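Local coordinates for signal transduction histidine-protein kinase/phosphatase MprB (Mycobacterium hassiacum, PDB 6BLK) that probably uses ATP to phosphorylate its own histidine in two-component signalling, and is represented here by its catalytic ATP-binding domain, at residues 20-25 with 53-58; 49-54 with 80-85. All coordinates share one frame; numbering follows the deposited sequence.

Interaction 1 of 2, residues 20-25 with 53-58. With MG (magnesium ion), chain F; ATP (adenosine-5'-triphosphate), chain E.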
# COMPACT_ATOMS: atom_id res chain seq x y z
N GLU A 20 6.62 -7.49 8.81
CA GLU A 20 7.75 -7.74 9.70
C GLU A 20 8.82 -6.68 9.51
O GLU A 20 9.35 -6.15 10.49
CB GLU A 20 8.34 -9.13 9.45
CG GLU A 20 7.61 -10.25 10.16
CD GLU A 20 7.76 -10.18 11.68
OE1 GLU A 20 8.91 -10.09 12.16
OE2 GLU A 20 6.73 -10.21 12.39
N ARG A 21 9.12 -6.33 8.26
CA ARG A 21 10.12 -5.30 7.99
C ARG A 21 9.74 -3.97 8.62
O ARG A 21 10.56 -3.33 9.29
CB ARG A 21 10.30 -5.14 6.48
CG ARG A 21 11.10 -6.25 5.80
CD ARG A 21 12.57 -5.88 5.59
NE ARG A 21 12.74 -4.71 4.72
CZ ARG A 21 13.17 -3.51 5.11
NH1 ARG A 21 13.52 -3.28 6.37
NH2 ARG A 21 13.27 -2.53 4.22
N VAL A 22 8.51 -3.50 8.42
CA VAL A 22 8.22 -2.14 8.82
C VAL A 22 7.90 -2.02 10.31
O VAL A 22 8.05 -0.93 10.88
CB VAL A 22 7.08 -1.55 7.97
CG1 VAL A 22 5.75 -2.15 8.36
CG2 VAL A 22 7.05 -0.02 8.09
N ARG A 23 7.44 -3.09 10.96
CA ARG A 23 7.20 -3.03 12.39
C ARG A 23 8.48 -2.69 13.14
O ARG A 23 8.42 -2.14 14.25
CB ARG A 23 6.67 -4.37 12.90
CG ARG A 23 5.22 -4.66 12.61
CD ARG A 23 4.85 -6.02 13.18
NE ARG A 23 3.61 -6.58 12.64
CZ ARG A 23 2.41 -6.51 13.22
NH1 ARG A 23 2.25 -5.88 14.38
NH2 ARG A 23 1.35 -7.05 12.63
N ARG A 24 9.64 -3.01 12.55
CA ARG A 24 10.92 -2.67 13.16
C ARG A 24 11.13 -1.16 13.20
O ARG A 24 11.59 -0.61 14.21
CB ARG A 24 12.07 -3.32 12.40
CG ARG A 24 11.93 -4.83 12.13
CD ARG A 24 12.86 -5.28 10.99
NE ARG A 24 14.20 -5.63 11.45
CZ ARG A 24 15.25 -5.77 10.65
NH1 ARG A 24 15.13 -5.57 9.34
NH2 ARG A 24 16.43 -6.10 11.17
N ARG A 25 10.79 -0.47 12.11
CA ARG A 25 11.05 0.95 11.99
C ARG A 25 10.12 1.80 12.85
O ARG A 25 10.48 2.94 13.18
CB ARG A 25 10.95 1.38 10.53
CG ARG A 25 11.97 0.69 9.63
CD ARG A 25 11.95 1.22 8.19
NE ARG A 25 12.41 2.61 8.10
CZ ARG A 25 13.67 3.00 8.30
NH1 ARG A 25 14.61 2.12 8.61
NH2 ARG A 25 13.99 4.28 8.18
N ASN A 53 6.52 -0.76 0.10
CA ASN A 53 6.64 0.67 -0.17
C ASN A 53 5.42 1.43 0.36
O ASN A 53 5.56 2.56 0.85
CB ASN A 53 6.81 0.93 -1.66
CG ASN A 53 8.21 0.57 -2.16
OD1 ASN A 53 9.06 0.06 -1.43
ND2 ASN A 53 8.44 0.83 -3.43
N VAL A 54 4.23 0.84 0.25
CA VAL A 54 3.03 1.52 0.78
C VAL A 54 3.04 1.51 2.29
O VAL A 54 2.74 2.53 2.92
CB VAL A 54 1.74 0.91 0.21
CG1 VAL A 54 0.52 1.58 0.82
CG2 VAL A 54 1.69 1.10 -1.29
N LEU A 55 3.40 0.38 2.90
CA LEU A 55 3.48 0.31 4.36
C LEU A 55 4.51 1.28 4.89
O LEU A 55 4.31 1.88 5.95
CB LEU A 55 3.80 -1.09 4.83
CG LEU A 55 2.69 -2.12 4.63
CD1 LEU A 55 3.24 -3.48 5.02
CD2 LEU A 55 1.44 -1.81 5.46
N ASP A 56 5.64 1.42 4.18
CA ASP A 56 6.68 2.33 4.64
C ASP A 56 6.18 3.77 4.68
O ASP A 56 6.45 4.49 5.65
CB ASP A 56 7.91 2.22 3.75
CG ASP A 56 9.07 3.01 4.29
OD1 ASP A 56 9.53 2.66 5.40
OD2 ASP A 56 9.49 3.97 3.61
N ASN A 57 5.42 4.20 3.66
CA ASN A 57 4.84 5.55 3.67
C ASN A 57 3.85 5.70 4.79
O ASN A 57 3.83 6.72 5.49
CB ASN A 57 4.15 5.88 2.33
CG ASN A 57 5.11 5.97 1.18
OD1 ASN A 57 6.31 6.20 1.37
ND2 ASN A 57 4.59 5.78 -0.03
N ALA A 58 3.03 4.67 5.01
CA ALA A 58 2.03 4.76 6.05
C ALA A 58 2.71 4.95 7.39
O ALA A 58 2.25 5.75 8.22
CB ALA A 58 1.16 3.49 6.05
MG MG F . 7.93 6.25 0.01
PG ATP E . 10.82 6.87 -1.35
O1G ATP E . 9.49 6.16 -1.21
O2G ATP E . 11.45 6.94 -2.75
O3G ATP E . 11.83 6.54 -0.26
PB ATP E . 9.02 9.08 -0.67
O1B ATP E . 9.25 10.57 -0.47
O2B ATP E . 8.54 8.21 0.44
O3B ATP E . 10.47 8.44 -1.09
PA ATP E . 6.79 8.08 -2.29
O1A ATP E . 6.71 7.85 -3.79
O2A ATP E . 6.69 6.87 -1.39
O3A ATP E . 8.17 8.92 -2.05
O5' ATP E . 5.72 9.17 -1.92
C5' ATP E . 5.68 10.39 -2.63
C4' ATP E . 5.25 11.49 -1.67
O4' ATP E . 3.85 11.30 -1.42
C3' ATP E . 5.92 11.54 -0.29
O3' ATP E . 7.15 12.29 -0.31
C2' ATP E . 4.84 12.23 0.52
O2' ATP E . 4.84 13.66 0.31
C1' ATP E . 3.56 11.70 -0.08
N9 ATP E . 3.03 10.51 0.61
C8 ATP E . 3.07 9.20 0.19
N7 ATP E . 2.43 8.40 1.09
C5 ATP E . 1.97 9.21 2.07
C6 ATP E . 1.19 8.99 3.27
N6 ATP E . 0.84 7.73 3.59
N1 ATP E . 0.90 10.05 4.02
C2 ATP E . 1.28 11.29 3.68
N3 ATP E . 1.98 11.58 2.58
C4 ATP E . 2.34 10.58 1.74
O HOH W 1 7.53 4.21 -0.38
O HOH W 2 9.22 5.75 1.78
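Helices 11-25 and 44-60 run side by side where Val22 meets Asp56, their CA atoms 6.3 Å apart and the axes of the two short segments inclined by 19°. Both belong to the Bergerat ATP-binding fold of histidine kinases, and 53-58 is part of its N box. Val22 fills the gap between the helices with both methyls: CG1 lies 4.2 Å from Leu55 CB, while CG2 rests against the backbone at Leu55 O and Asp56 CA. Both valine branches are engaged, one on an aliphatic side chain and the other on the helix backbone.

Toward the surface the contact becomes ionic. Arg25, its chain bent at chi3 (67°), brings NE to 3.9 Å from Asp56 OD1, a long salt bridge with the guanidinium oblique to the carboxylate. Asp56 CG is anti to the backbone N (chi1 -173°), a setting that places the carboxylate between this arginine and the metal site. Its other oxygen, OD2, accepts a 2.6 Å hydrogen bond from a water on magnesium, making Asp56 a second-shell residue of the metal site.

A second metal-bound water donates to Asn53 O. Asn57 turns away from helix 11-25 and binds magnesium directly through OD1 at 2.1 Å, opposite ATP O1G in an octahedron completed by ATP O2B, ATP O2A and the two waters; its ND2 donates a bent hydrogen bond of 2.7 Å to ATP O2A.

Interaction 2 of 2, residues 49-54 with 80-85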
# COMPACT_ATOMS: atom_id res chain seq x y z
N ARG A 49 7.71 -5.83 -2.73
CA ARG A 49 8.27 -4.50 -2.82
C ARG A 49 7.17 -3.45 -2.84
O ARG A 49 7.26 -2.41 -2.19
CB ARG A 49 9.14 -4.39 -4.06
CG ARG A 49 9.79 -3.05 -4.24
CD ARG A 49 10.72 -3.07 -5.44
NE ARG A 49 11.44 -1.81 -5.59
CZ ARG A 49 12.31 -1.56 -6.57
NH1 ARG A 49 12.57 -2.50 -7.47
NH2 ARG A 49 12.92 -0.39 -6.64
N ALA A 50 6.09 -3.73 -3.57
CA ALA A 50 4.99 -2.79 -3.66
C ALA A 50 4.28 -2.62 -2.33
O ALA A 50 4.04 -1.50 -1.89
CB ALA A 50 4.05 -3.24 -4.77
N VAL A 51 3.96 -3.72 -1.65
CA VAL A 51 3.29 -3.60 -0.36
C VAL A 51 4.19 -2.91 0.65
O VAL A 51 3.75 -2.02 1.40
CB VAL A 51 2.81 -4.98 0.13
CG1 VAL A 51 2.24 -4.88 1.53
CG2 VAL A 51 1.78 -5.56 -0.82
N LEU A 52 5.48 -3.29 0.70
CA LEU A 52 6.40 -2.65 1.65
C LEU A 52 6.51 -1.16 1.37
O LEU A 52 6.57 -0.35 2.31
CB LEU A 52 7.76 -3.32 1.60
CG LEU A 52 8.85 -2.74 2.51
CD1 LEU A 52 8.39 -2.84 3.94
CD2 LEU A 52 10.16 -3.51 2.29
N ASN A 53 6.52 -0.76 0.10
CA ASN A 53 6.64 0.67 -0.17
C ASN A 53 5.42 1.43 0.36
O ASN A 53 5.56 2.56 0.85
CB ASN A 53 6.81 0.93 -1.66
CG ASN A 53 8.21 0.57 -2.16
OD1 ASN A 53 9.06 0.06 -1.43
ND2 ASN A 53 8.44 0.83 -3.43
N VAL A 54 4.23 0.84 0.25
CA VAL A 54 3.03 1.52 0.78
C VAL A 54 3.04 1.51 2.29
O VAL A 54 2.74 2.53 2.92
CB VAL A 54 1.74 0.91 0.21
CG1 VAL A 54 0.52 1.58 0.82
CG2 VAL A 54 1.69 1.10 -1.29
N ALA A 80 -9.63 -8.82 -5.54
CA ALA A 80 -9.62 -8.41 -4.15
C ALA A 80 -8.97 -7.04 -4.08
O ALA A 80 -8.29 -6.60 -5.01
CB ALA A 80 -8.85 -9.38 -3.25
N GLU A 81 -9.26 -6.36 -3.00
CA GLU A 81 -8.78 -5.01 -2.80
C GLU A 81 -7.98 -4.96 -1.52
O GLU A 81 -8.48 -5.35 -0.46
CB GLU A 81 -9.96 -4.03 -2.74
CG GLU A 81 -9.55 -2.59 -2.70
CD GLU A 81 -10.71 -1.66 -2.35
OE1 GLU A 81 -11.67 -2.12 -1.69
OE2 GLU A 81 -10.66 -0.46 -2.70
N LEU A 82 -6.76 -4.44 -1.61
CA LEU A 82 -5.89 -4.19 -0.47
C LEU A 82 -5.99 -2.70 -0.17
O LEU A 82 -5.76 -1.87 -1.05
CB LEU A 82 -4.45 -4.61 -0.76
CG LEU A 82 -3.32 -4.18 0.18
CD1 LEU A 82 -3.42 -4.81 1.55
CD2 LEU A 82 -1.97 -4.55 -0.45
N VAL A 83 -6.33 -2.37 1.05
CA VAL A 83 -6.42 -0.97 1.46
C VAL A 83 -5.51 -0.79 2.65
O VAL A 83 -5.69 -1.45 3.68
CB VAL A 83 -7.86 -0.54 1.81
CG1 VAL A 83 -7.90 0.96 2.06
CG2 VAL A 83 -8.81 -0.88 0.70
N ILE A 84 -4.54 0.10 2.50
CA ILE A 84 -3.60 0.44 3.57
C ILE A 84 -3.85 1.88 4.00
O ILE A 84 -3.88 2.81 3.17
CB ILE A 84 -2.14 0.22 3.14
CG1 ILE A 84 -1.86 -1.28 2.96
CG2 ILE A 84 -1.18 0.84 4.15
CD1 ILE A 84 -0.61 -1.60 2.17
N THR A 85 -4.11 2.07 5.28
CA THR A 85 -4.60 3.34 5.79
C THR A 85 -3.74 3.80 6.95
O THR A 85 -3.20 2.99 7.71
CB THR A 85 -6.06 3.29 6.29
OG1 THR A 85 -6.20 2.25 7.26
CG2 THR A 85 -7.03 3.08 5.19
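Val54 of helix 44-60 packs on Ile84 of strand 79-85, one helix-on-sheet layer of the alpha/beta sandwich that forms the Bergerat fold. The short segments run in roughly the same direction, 27° apart, with 10.3 Å between their axes, and the closest CA atoms are those of Val54 and Ile84 at 7.3 Å. Strand alternation directs Leu82 and Ile84 at the helix and turns Val83 and Thr85 the other way; on the helix, Val51 and Val54, three residues apart, answer them.

The tightest fit is a bump in a fork. Val54 CG1 enters the branch of Ile84, 3.6 Å from Ile84 CD1 and 3.8 Å from Ile84 CG2, with Ile84 CB at the base of the notch. Since Val54 has CG1 anti to its own backbone N (chi1 177°), this methyl is the one that projects at the sheet. The reverse fit also holds: the nearly extended arm of Ile84 (chi2 164°) pushes CD1 into the dip between Val51 and Val54, where Val51 CG1 forms a looser second wall at 4.4 Å.

Farther back along the helix, the other methyl of Val51 turns to Leu82, so this valine straddles two strand residues. All four side chains are buried. Ser18 of helix 11-25 also touches Val51, Ile15 touches Leu82, and Ile149 of the adjoining strand 147-154 touches Val54. Backbone hydrogen bonds between Leu82 and Ile151 and between Val83 and Arg71 hold strand 79-85 between two antiparallel neighbours. At the Val51 end the surfaces meet methyl to methyl, Val51 CG2 against Leu82 CD2 at 3.9 Å.

Overall arrangement
Interactions 1 and 2 use different faces of helix 44-60, share Asn53 and Val54, and have centres 10 Å apart. They are in direct touch: Leu55 CD2 lies 3.9 Å from Ile84 CD1, and Ala58 CB lies 4.0 Å from Ile84 CG2, so Ile84 joins the apolar parts of both. At the other margin Arg21 NE packs 3.7 Å from Leu52 CD2. The nucleotide site lies at interaction 1 and farther from interaction 2. Interaction 1 contains the metal ligand Asn57, whereas the nearest atoms of the Val54 side chain and ATP in interaction 2 are about 7 Å apart. The helix thus carries the magnesium ligand Asn57 and two water-mediated partners on one face, while resting on the sheet with another.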